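Local coordinates for CYTH domain-containing protein (Pyrococcus horikoshii, PDB 2DC4) that is of unknown function but probably acts on triphosphate-containing substrates, like its adenylyl cyclase and triphosphatase relatives, at residues A[5-14]-A[149-159]; A[96-104]-A[112-120]. All coordinates share one frame; numbering follows the deposited sequence.

Contact 1: residues A[5-14]-A[149-159]; sequences VKFRVNFEDI and LKEEDVEPKLY
Phe7 and Val154 form a single backbone bridge, in which Arg8 N gives a hydrogen bond to Asp153 O (2.9 Å) and Glu155 N another to Lys6 O (2.9 Å); a water then joins Lys6 N to Glu155 O. Lys6 leaves the strand with CG anti to the backbone N (chi1 -176°) and bends at chi3, which lays CE and NZ over one face of Tyr159. Lys6 NZ stands 3.4 Å from the centroid of the Tyr159 ring, nearly on the normal, a cation-pi contact. Lys6 NZ also donates to an in-plane lone pair of Lys157 O (2.9 Å). With an alanine here, the Tyr159 face would probably lose its cation and Lys157 O its donor, leaving a gap over the ring. The Tyr159 hydroxyl is hydrogen-bonded to Asp125. Further back, Leu149 CD1 sits over the Phe7 ring, offset toward the rim and 3.9 Å from CG, while Asp153 CB meets its edge. Arg8 and Glu155 run side by side, Arg8 NH1 and Glu155 OE1 forming a salt bridge of doubtful length; Glu155 OE2 takes Lys157 N on its anti lone pair. Lys6 closes the ExExK signature of the CYTH fold, on the first strand of its barrel.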
loop_
_atom_site.group_PDB
_atom_site.type_symbol
_atom_site.label_atom_id
_atom_site.label_comp_id
_atom_site.label_asym_id
_atom_site.label_seq_id
_atom_site.Cartn_x
_atom_site.Cartn_y
_atom_site.Cartn_z
ATOM N N VAL A 5 2.483 -11.042 24.406
ATOM C CA VAL A 5 1.523 -11.881 25.103
ATOM C C VAL A 5 0.305 -11.007 25.376
ATOM O O VAL A 5 0.435 -9.859 25.803
ATOM C CB VAL A 5 2.084 -12.405 26.435
ATOM C CG1 VAL A 5 1.069 -13.321 27.101
ATOM C CG2 VAL A 5 3.384 -13.157 26.176
ATOM N N LYS A 6 -0.873 -11.559 25.120
ATOM C CA LYS A 6 -2.129 -10.844 25.305
ATOM C C LYS A 6 -2.831 -11.343 26.562
ATOM O O LYS A 6 -2.835 -12.542 26.837
ATOM C CB LYS A 6 -3.035 -11.074 24.091
ATOM C CG LYS A 6 -4.347 -10.294 24.121
ATOM C CD LYS A 6 -5.247 -10.672 22.944
ATOM C CE LYS A 6 -4.576 -10.395 21.610
ATOM N NZ LYS A 6 -5.455 -10.780 20.468
ATOM N N PHE A 7 -3.427 -10.419 27.310
ATOM C CA PHE A 7 -4.143 -10.760 28.538
ATOM C C PHE A 7 -5.545 -10.165 28.563
ATOM O O PHE A 7 -5.761 -9.035 28.120
ATOM C CB PHE A 7 -3.392 -10.242 29.774
ATOM C CG PHE A 7 -1.991 -10.767 29.907
ATOM C CD1 PHE A 7 -0.943 -10.182 29.201
ATOM C CD2 PHE A 7 -1.716 -11.839 30.747
ATOM C CE1 PHE A 7 0.360 -10.655 29.332
ATOM C CE2 PHE A 7 -0.414 -12.321 30.887
ATOM C CZ PHE A 7 0.627 -11.727 30.179
ATOM N N ARG A 8 -6.500 -10.927 29.091
ATOM C CA ARG A 8 -7.866 -10.431 29.214
ATOM C C ARG A 8 -7.795 -9.683 30.541
ATOM O O ARG A 8 -7.361 -10.242 31.551
ATOM C CB ARG A 8 -8.850 -11.603 29.290
ATOM C CG ARG A 8 -10.180 -11.355 28.608
ATOM C CD ARG A 8 -10.828 -12.678 28.207
ATOM N NE ARG A 8 -11.747 -12.501 27.089
ATOM C CZ ARG A 8 -11.897 -13.378 26.106
ATOM N NH1 ARG A 8 -11.191 -14.494 26.101
ATOM N NH2 ARG A 8 -12.735 -13.133 25.114
ATOM N N VAL A 9 -8.204 -8.421 30.551
ATOM C CA VAL A 9 -8.085 -7.627 31.765
ATOM C C VAL A 9 -9.254 -6.710 32.073
ATOM O O VAL A 9 -10.161 -6.538 31.259
ATOM C CB VAL A 9 -6.861 -6.701 31.685
ATOM C CG1 VAL A 9 -5.604 -7.498 31.417
ATOM C CG2 VAL A 9 -7.092 -5.663 30.587
ATOM N N ASN A 10 -9.215 -6.128 33.267
ATOM C CA ASN A 10 -10.211 -5.142 33.652
ATOM C C ASN A 10 -9.499 -3.830 33.328
ATOM O O ASN A 10 -8.477 -3.495 33.937
ATOM C CB ASN A 10 -10.542 -5.198 35.141
ATOM C CG ASN A 10 -11.487 -4.080 35.559
ATOM O OD1 ASN A 10 -11.084 -2.920 35.659
ATOM N ND2 ASN A 10 -12.754 -4.421 35.784
ATOM N N PHE A 11 -10.032 -3.110 32.350
ATOM C CA PHE A 11 -9.443 -1.858 31.893
ATOM C C PHE A 11 -8.988 -0.880 32.967
ATOM O O PHE A 11 -7.819 -0.497 33.017
ATOM C CB PHE A 11 -10.413 -1.127 30.966
ATOM C CG PHE A 11 -9.839 0.126 30.379
ATOM C CD1 PHE A 11 -8.966 0.061 29.300
ATOM C CD2 PHE A 11 -10.118 1.364 30.945
ATOM C CE1 PHE A 11 -8.375 1.214 28.794
ATOM C CE2 PHE A 11 -9.535 2.520 30.450
ATOM C CZ PHE A 11 -8.659 2.445 29.370
ATOM N N GLU A 12 -9.916 -0.453 33.814
ATOM C CA GLU A 12 -9.597 0.513 34.851
ATOM C C GLU A 12 -8.510 0.059 35.821
ATOM O O GLU A 12 -7.603 0.823 36.143
ATOM C CB GLU A 12 -10.866 0.888 35.628
ATOM C CG GLU A 12 -11.903 1.659 34.809
ATOM C CD GLU A 12 -12.727 0.777 33.882
ATOM O OE1 GLU A 12 -13.531 1.334 33.098
ATOM O OE2 GLU A 12 -12.583 -0.467 33.939
ATOM N N ASP A 13 -8.596 -1.185 36.278
ATOM C CA ASP A 13 -7.618 -1.709 37.222
ATOM C C ASP A 13 -6.208 -1.786 36.641
ATOM O O ASP A 13 -5.248 -1.325 37.257
ATOM C CB ASP A 13 -8.043 -3.101 37.708
ATOM C CG ASP A 13 -9.422 -3.104 38.349
ATOM O OD1 ASP A 13 -9.692 -2.223 39.194
ATOM O OD2 ASP A 13 -10.236 -3.991 38.015
ATOM N N ILE A 14 -6.084 -2.358 35.448
ATOM C CA ILE A 14 -4.770 -2.502 34.834
ATOM C C ILE A 14 -4.161 -1.170 34.391
ATOM O O ILE A 14 -2.942 -1.000 34.428
ATOM C CB ILE A 14 -4.822 -3.489 33.648
ATOM C CG1 ILE A 14 -3.428 -4.071 33.404
ATOM C CG2 ILE A 14 -5.351 -2.800 32.399
ATOM C CD1 ILE A 14 -2.949 -4.988 34.520
ATOM N N LEU A 149 -0.687 -10.154 36.848
ATOM C CA LEU A 149 -1.290 -11.038 35.865
ATOM C C LEU A 149 -0.681 -12.429 36.002
ATOM O O LEU A 149 0.452 -12.571 36.462
ATOM C CB LEU A 149 -1.046 -10.484 34.462
ATOM C CG LEU A 149 -1.702 -9.117 34.239
ATOM C CD1 LEU A 149 -1.192 -8.487 32.957
ATOM C CD2 LEU A 149 -3.217 -9.289 34.183
ATOM N N LYS A 150 -1.439 -13.444 35.595
ATOM C CA LYS A 150 -1.002 -14.836 35.665
ATOM C C LYS A 150 -1.270 -15.547 34.341
ATOM O O LYS A 150 -1.892 -14.989 33.442
ATOM C CB LYS A 150 -1.748 -15.565 36.789
ATOM C CG LYS A 150 -1.524 -14.981 38.170
ATOM C CD LYS A 150 -2.274 -15.767 39.238
ATOM C CE LYS A 150 -3.779 -15.661 39.055
ATOM N NZ LYS A 150 -4.513 -16.360 40.146
ATOM N N GLU A 151 -0.810 -16.787 34.223
ATOM C CA GLU A 151 -1.018 -17.543 32.997
ATOM C C GLU A 151 -2.492 -17.741 32.657
ATOM O O GLU A 151 -2.854 -17.787 31.484
ATOM C CB GLU A 151 -0.318 -18.899 33.090
ATOM C CG GLU A 151 1.195 -18.785 33.100
ATOM C CD GLU A 151 1.884 -20.124 33.266
ATOM O OE1 GLU A 151 1.588 -21.047 32.478
ATOM O OE2 GLU A 151 2.725 -20.251 34.181
ATOM N N GLU A 152 -3.345 -17.852 33.671
ATOM C CA GLU A 152 -4.771 -18.050 33.407
ATOM C C GLU A 152 -5.408 -16.826 32.764
ATOM O O GLU A 152 -6.515 -16.909 32.228
ATOM C CB GLU A 152 -5.535 -18.394 34.701
ATOM C CG GLU A 152 -5.445 -17.343 35.797
ATOM C CD GLU A 152 -6.322 -17.662 37.006
ATOM O OE1 GLU A 152 -6.478 -18.856 37.347
ATOM O OE2 GLU A 152 -6.846 -16.711 37.628
ATOM N N ASP A 153 -4.706 -15.696 32.814
ATOM C CA ASP A 153 -5.213 -14.446 32.251
ATOM C C ASP A 153 -4.903 -14.304 30.769
ATOM O O ASP A 153 -5.433 -13.413 30.101
ATOM C CB ASP A 153 -4.597 -13.249 32.982
ATOM C CG ASP A 153 -4.971 -13.204 34.450
ATOM O OD1 ASP A 153 -4.077 -12.952 35.283
ATOM O OD2 ASP A 153 -6.163 -13.405 34.767
ATOM N N VAL A 154 -4.043 -15.171 30.260
ATOM C CA VAL A 154 -3.647 -15.098 28.857
ATOM C C VAL A 154 -4.768 -15.429 27.879
ATOM O O VAL A 154 -5.590 -16.315 28.129
ATOM C CB VAL A 154 -2.445 -16.031 28.580
ATOM C CG1 VAL A 154 -2.118 -16.045 27.089
ATOM C CG2 VAL A 154 -1.235 -15.566 29.375
ATOM N N GLU A 155 -4.801 -14.688 26.771
ATOM C CA GLU A 155 -5.775 -14.908 25.709
ATOM C C GLU A 155 -4.975 -15.167 24.433
ATOM O O GLU A 155 -4.361 -14.256 23.877
ATOM C CB GLU A 155 -6.674 -13.684 25.519
ATOM C CG GLU A 155 -7.650 -13.837 24.355
ATOM C CD GLU A 155 -8.367 -15.180 24.372
ATOM O OE1 GLU A 155 -9.123 -15.443 25.328
ATOM O OE2 GLU A 155 -8.170 -15.982 23.439
ATOM N N PRO A 156 -4.965 -16.420 23.959
ATOM C CA PRO A 156 -4.227 -16.796 22.749
ATOM C C PRO A 156 -4.845 -16.308 21.439
ATOM O O PRO A 156 -4.132 -15.994 20.486
ATOM C CB PRO A 156 -4.201 -18.326 22.813
ATOM C CG PRO A 156 -4.559 -18.655 24.243
ATOM C CD PRO A 156 -5.565 -17.606 24.586
ATOM N N LYS A 157 -6.170 -16.246 21.392
ATOM C CA LYS A 157 -6.860 -15.837 20.175
ATOM C C LYS A 157 -6.516 -14.445 19.661
ATOM O O LYS A 157 -6.256 -13.523 20.433
ATOM C CB LYS A 157 -8.373 -15.938 20.371
ATOM C CG LYS A 157 -8.892 -17.359 20.541
ATOM C CD LYS A 157 -10.413 -17.370 20.648
ATOM C CE LYS A 157 -10.963 -18.786 20.648
ATOM N NZ LYS A 157 -12.455 -18.799 20.675
ATOM N N LEU A 158 -6.520 -14.310 18.339
ATOM C CA LEU A 158 -6.241 -13.033 17.692
ATOM C C LEU A 158 -7.505 -12.184 17.777
ATOM O O LEU A 158 -8.601 -12.714 17.920
ATOM C CB LEU A 158 -5.879 -13.266 16.225
ATOM C CG LEU A 158 -4.752 -14.268 15.977
ATOM C CD1 LEU A 158 -4.619 -14.531 14.481
ATOM C CD2 LEU A 158 -3.453 -13.725 16.554
ATOM N N TYR A 159 -7.356 -10.869 17.680
ATOM C CA TYR A 159 -8.507 -9.985 17.754
ATOM C C TYR A 159 -9.549 -10.279 16.686
ATOM O O TYR A 159 -10.745 -10.171 16.942
ATOM C CB TYR A 159 -8.057 -8.524 17.664
ATOM C CG TYR A 159 -7.389 -8.043 18.929
ATOM C CD1 TYR A 159 -6.154 -7.395 18.891
ATOM C CD2 TYR A 159 -7.982 -8.259 20.173
ATOM C CE1 TYR A 159 -5.521 -6.983 20.073
ATOM C CE2 TYR A 159 -7.364 -7.851 21.349
ATOM C CZ TYR A 159 -6.134 -7.218 21.293
ATOM O OH TYR A 159 -5.511 -6.844 22.466
HETATM O O HOH W 1 -1.404 -14.159 23.952
#

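Contact 2: residues A[96-104]-A[112-120]; sequences GVVKKRRWI and FELNRVEKA
Arg102 lies alongside Asn115, its partner in an antiparallel pair whose backbones are of the non-hydrogen-bonded kind; the strand directions differ by 157°. Near the backbone, Arg102 CB and CG each come within 3.2 Å of Asn115 OD1. Arg102 CD continues past that oxygen and reaches Glu113 CB at 3.9 Å. With CG anti to the backbone N (chi1 175°) and a bend at chi3, Arg102 NE then turns back to give a 2.8 Å hydrogen bond to Asn115 OD1, in the guanidinium plane and on a carbonyl lone pair. At Arg102 CZ the neighbour changes: Glu113 OE1 hangs 3.5 Å above it, over the centre of the group. Arg102 NH1 lies 3.2 Å from Glu113 OE2, and Arg102 NH2 has Glu113 OE1 at 3.7 Å. The carboxylate is stacked on the guanidinium, planes 27° apart, so this salt bridge works through charge with no N-H aimed at the oxygen. The strands belong to the hairpin 94-107/110-117 of the closed CYTH barrel, and the face bearing Lys100, Arg102, Glu113 and Asn115 is consistent with the charged tunnel wall of this family. Lys100 lays its CD against Asn115 OD1, and its NZ goes on to Gln31. On the face with Trp103 and Leu114, Arg116 CG rests 3.6 Å from Trp103 CZ3 while its guanidinium pairs with Asp122. Backbone bonds in both directions tie Arg101 to Arg116 and Trp103 to Leu114.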
loop_
_atom_site.group_PDB
_atom_site.type_symbol
_atom_site.label_atom_id
_atom_site.label_comp_id
_atom_site.label_asym_id
_atom_site.label_seq_id
_atom_site.Cartn_x
_atom_site.Cartn_y
_atom_site.Cartn_z
ATOM N N GLY A 96 -13.275 -9.555 8.266
ATOM C CA GLY A 96 -13.989 -8.884 9.334
ATOM C C GLY A 96 -13.388 -7.523 9.614
ATOM O O GLY A 96 -12.407 -7.132 8.984
ATOM N N VAL A 97 -13.972 -6.801 10.562
ATOM C CA VAL A 97 -13.486 -5.479 10.916
ATOM C C VAL A 97 -13.326 -5.372 12.420
ATOM O O VAL A 97 -14.275 -5.604 13.165
ATOM C CB VAL A 97 -14.461 -4.379 10.455
ATOM C CG1 VAL A 97 -13.928 -3.007 10.864
ATOM C CG2 VAL A 97 -14.659 -4.455 8.945
ATOM N N VAL A 98 -12.119 -5.032 12.863
ATOM C CA VAL A 98 -11.851 -4.887 14.288
ATOM C C VAL A 98 -11.728 -3.411 14.618
ATOM O O VAL A 98 -10.929 -2.699 14.010
ATOM C CB VAL A 98 -10.538 -5.588 14.711
ATOM C CG1 VAL A 98 -10.277 -5.341 16.197
ATOM C CG2 VAL A 98 -10.618 -7.082 14.426
ATOM N N LYS A 99 -12.519 -2.955 15.582
ATOM C CA LYS A 99 -12.488 -1.563 15.998
ATOM C C LYS A 99 -12.083 -1.508 17.458
ATOM O O LYS A 99 -12.657 -2.204 18.298
ATOM C CB LYS A 99 -13.861 -0.918 15.818
ATOM C CG LYS A 99 -14.332 -0.875 14.371
ATOM C CD LYS A 99 -15.694 -0.202 14.246
ATOM C CE LYS A 99 -15.643 1.254 14.687
ATOM N NZ LYS A 99 -14.682 2.052 13.872
ATOM N N LYS A 100 -11.095 -0.685 17.771
ATOM C CA LYS A 100 -10.656 -0.601 19.152
ATOM C C LYS A 100 -10.080 0.757 19.501
ATOM O O LYS A 100 -9.713 1.536 18.622
ATOM C CB LYS A 100 -9.597 -1.671 19.419
ATOM C CG LYS A 100 -8.227 -1.314 18.851
ATOM C CD LYS A 100 -7.158 -2.313 19.280
ATOM C CE LYS A 100 -7.073 -3.509 18.341
ATOM N NZ LYS A 100 -6.441 -3.141 17.033
ATOM N N ARG A 101 -10.019 1.036 20.797
ATOM C CA ARG A 101 -9.430 2.269 21.287
ATOM C C ARG A 101 -8.218 1.759 22.063
ATOM O O ARG A 101 -8.363 1.015 23.031
ATOM C CB ARG A 101 -10.402 2.999 22.208
ATOM C CG ARG A 101 -10.083 4.464 22.401
ATOM C CD ARG A 101 -11.366 5.287 22.455
ATOM N NE ARG A 101 -11.111 6.721 22.355
ATOM C CZ ARG A 101 -10.663 7.476 23.353
ATOM N NH1 ARG A 101 -10.419 6.936 24.538
ATOM N NH2 ARG A 101 -10.463 8.773 23.165
ATOM N N ARG A 102 -7.023 2.145 21.622
ATOM C CA ARG A 102 -5.788 1.681 22.244
ATOM C C ARG A 102 -5.015 2.737 23.025
ATOM O O ARG A 102 -4.744 3.831 22.523
ATOM C CB ARG A 102 -4.880 1.082 21.163
ATOM C CG ARG A 102 -3.493 0.663 21.645
ATOM C CD ARG A 102 -2.683 0.063 20.497
ATOM N NE ARG A 102 -3.193 -1.247 20.101
ATOM C CZ ARG A 102 -2.744 -1.952 19.065
ATOM N NH1 ARG A 102 -1.767 -1.479 18.303
ATOM N NH2 ARG A 102 -3.275 -3.136 18.789
ATOM N N TRP A 103 -4.677 2.395 24.268
ATOM C CA TRP A 103 -3.892 3.243 25.156
ATOM C C TRP A 103 -2.480 2.669 25.096
ATOM O O TRP A 103 -2.270 1.502 25.428
ATOM C CB TRP A 103 -4.416 3.136 26.589
ATOM C CG TRP A 103 -5.500 4.100 26.917
ATOM C CD1 TRP A 103 -5.383 5.242 27.656
ATOM C CD2 TRP A 103 -6.870 4.009 26.532
ATOM N NE1 TRP A 103 -6.596 5.866 27.756
ATOM C CE2 TRP A 103 -7.531 5.131 27.073
ATOM C CE3 TRP A 103 -7.610 3.088 25.779
ATOM C CZ2 TRP A 103 -8.895 5.361 26.890
ATOM C CZ3 TRP A 103 -8.970 3.314 25.596
ATOM C CH2 TRP A 103 -9.597 4.442 26.150
ATOM N N ILE A 104 -1.521 3.479 24.667
ATOM C CA ILE A 104 -0.142 3.027 24.537
ATOM C C ILE A 104 0.746 3.617 25.624
ATOM O O ILE A 104 0.736 4.822 25.853
ATOM C CB ILE A 104 0.442 3.423 23.152
ATOM C CG1 ILE A 104 -0.458 2.884 22.036
ATOM C CG2 ILE A 104 1.874 2.884 23.002
ATOM C CD1 ILE A 104 -0.079 3.368 20.638
ATOM N N PHE A 112 3.208 -1.376 26.261
ATOM C CA PHE A 112 1.927 -1.842 26.758
ATOM C C PHE A 112 0.859 -1.293 25.832
ATOM O O PHE A 112 0.817 -0.090 25.573
ATOM C CB PHE A 112 1.658 -1.314 28.172
ATOM C CG PHE A 112 2.691 -1.713 29.182
ATOM C CD1 PHE A 112 3.798 -0.902 29.422
ATOM C CD2 PHE A 112 2.566 -2.906 29.886
ATOM C CE1 PHE A 112 4.768 -1.275 30.350
ATOM C CE2 PHE A 112 3.528 -3.291 30.816
ATOM C CZ PHE A 112 4.633 -2.476 31.050
ATOM N N GLU A 113 0.009 -2.169 25.314
ATOM C CA GLU A 113 -1.081 -1.718 24.458
ATOM C C GLU A 113 -2.354 -2.164 25.160
ATOM O O GLU A 113 -2.693 -3.346 25.145
ATOM C CB GLU A 113 -0.998 -2.351 23.065
ATOM C CG GLU A 113 0.343 -2.129 22.358
ATOM C CD GLU A 113 0.348 -2.621 20.924
ATOM O OE1 GLU A 113 -0.179 -3.723 20.660
ATOM O OE2 GLU A 113 0.896 -1.910 20.060
ATOM N N LEU A 114 -3.036 -1.216 25.793
ATOM C CA LEU A 114 -4.276 -1.504 26.513
ATOM C C LEU A 114 -5.404 -1.231 25.541
ATOM O O LEU A 114 -5.665 -0.081 25.186
ATOM C CB LEU A 114 -4.385 -0.606 27.747
ATOM C CG LEU A 114 -5.590 -0.825 28.662
ATOM C CD1 LEU A 114 -5.723 -2.310 28.996
ATOM C CD2 LEU A 114 -5.415 0.003 29.929
ATOM N N ASN A 115 -6.077 -2.299 25.125
ATOM C CA ASN A 115 -7.136 -2.198 24.134
ATOM C C ASN A 115 -8.563 -2.406 24.595
ATOM O O ASN A 115 -8.865 -3.388 25.271
ATOM C CB ASN A 115 -6.877 -3.203 23.019
ATOM C CG ASN A 115 -5.513 -3.043 22.401
ATOM O OD1 ASN A 115 -5.193 -1.990 21.858
ATOM N ND2 ASN A 115 -4.697 -4.089 22.483
ATOM N N ARG A 116 -9.439 -1.483 24.207
ATOM C CA ARG A 116 -10.861 -1.624 24.501
ATOM C C ARG A 116 -11.401 -1.967 23.117
ATOM O O ARG A 116 -11.576 -1.092 22.270
ATOM C CB ARG A 116 -11.443 -0.312 25.029
ATOM C CG ARG A 116 -10.676 0.223 26.224
ATOM C CD ARG A 116 -11.564 0.971 27.194
ATOM N NE ARG A 116 -12.367 0.057 27.997
ATOM C CZ ARG A 116 -13.195 0.445 28.962
ATOM N NH1 ARG A 116 -13.333 1.734 29.237
ATOM N NH2 ARG A 116 -13.863 -0.460 29.665
ATOM N N VAL A 117 -11.636 -3.256 22.897
ATOM C CA VAL A 117 -12.059 -3.781 21.586
ATOM C C VAL A 117 -13.576 -3.949 21.465
ATOM O O VAL A 117 -14.223 -4.687 22.206
ATOM C CB VAL A 117 -11.403 -5.144 21.354
ATOM C CG1 VAL A 117 -11.707 -5.607 19.929
ATOM C CG2 VAL A 117 -9.907 -5.054 21.541
ATOM N N GLU A 118 -14.155 -3.202 20.490
ATOM C CA GLU A 118 -15.584 -3.328 20.212
ATOM C C GLU A 118 -15.983 -4.800 19.948
ATOM O O GLU A 118 -15.322 -5.534 19.220
ATOM C CB GLU A 118 -15.938 -2.423 19.008
ATOM C CG GLU A 118 -15.993 -0.928 19.380
ATOM C CD GLU A 118 -16.608 -0.100 18.258
ATOM O OE1 GLU A 118 -16.235 1.060 18.116
ATOM O OE2 GLU A 118 -17.529 -0.581 17.591
ATOM N N LYS A 119 -17.061 -5.244 20.649
ATOM C CA LYS A 119 -17.594 -6.605 20.459
ATOM C C LYS A 119 -16.622 -7.716 20.887
ATOM O O LYS A 119 -16.748 -8.864 20.488
ATOM C CB LYS A 119 -17.946 -6.784 18.978
ATOM C CG LYS A 119 -19.031 -5.809 18.516
ATOM C CD LYS A 119 -19.431 -5.997 17.056
ATOM C CE LYS A 119 -20.457 -4.956 16.606
ATOM N NZ LYS A 119 -20.745 -5.140 15.178
ATOM N N ALA A 120 -15.655 -7.400 21.744
ATOM C CA ALA A 120 -14.725 -8.419 22.222
ATOM C C ALA A 120 -14.393 -8.253 23.701
ATOM O O ALA A 120 -14.407 -9.226 24.454
ATOM C CB ALA A 120 -13.447 -8.399 21.393
HETATM O O HOH W 2 -14.518 -4.511 16.737
#

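Contact 2 is a regular strand pair within the barrel, nested in the chain loop that contact 1 closes by bringing the C-terminal loop back to the first strand. Contact 1 lies farther from the chain centre and makes just one backbone bridge, leaning on aromatic and apolar packing, a lysine over a tyrosine face and an arginine-glutamate pair; contact 2 relies on repeated backbone bonds and a charged side-chain row. Both are partly buried and reach the same sheet, and they meet in two places. At one, the Tyr159 hydroxyl probably hydrogen-bonds Asn115 ND2 on the polar face of the hairpin. At the other, Phe11 and Ile14 of helix 11-21 pack on Leu114, and Phe11 touches Arg116.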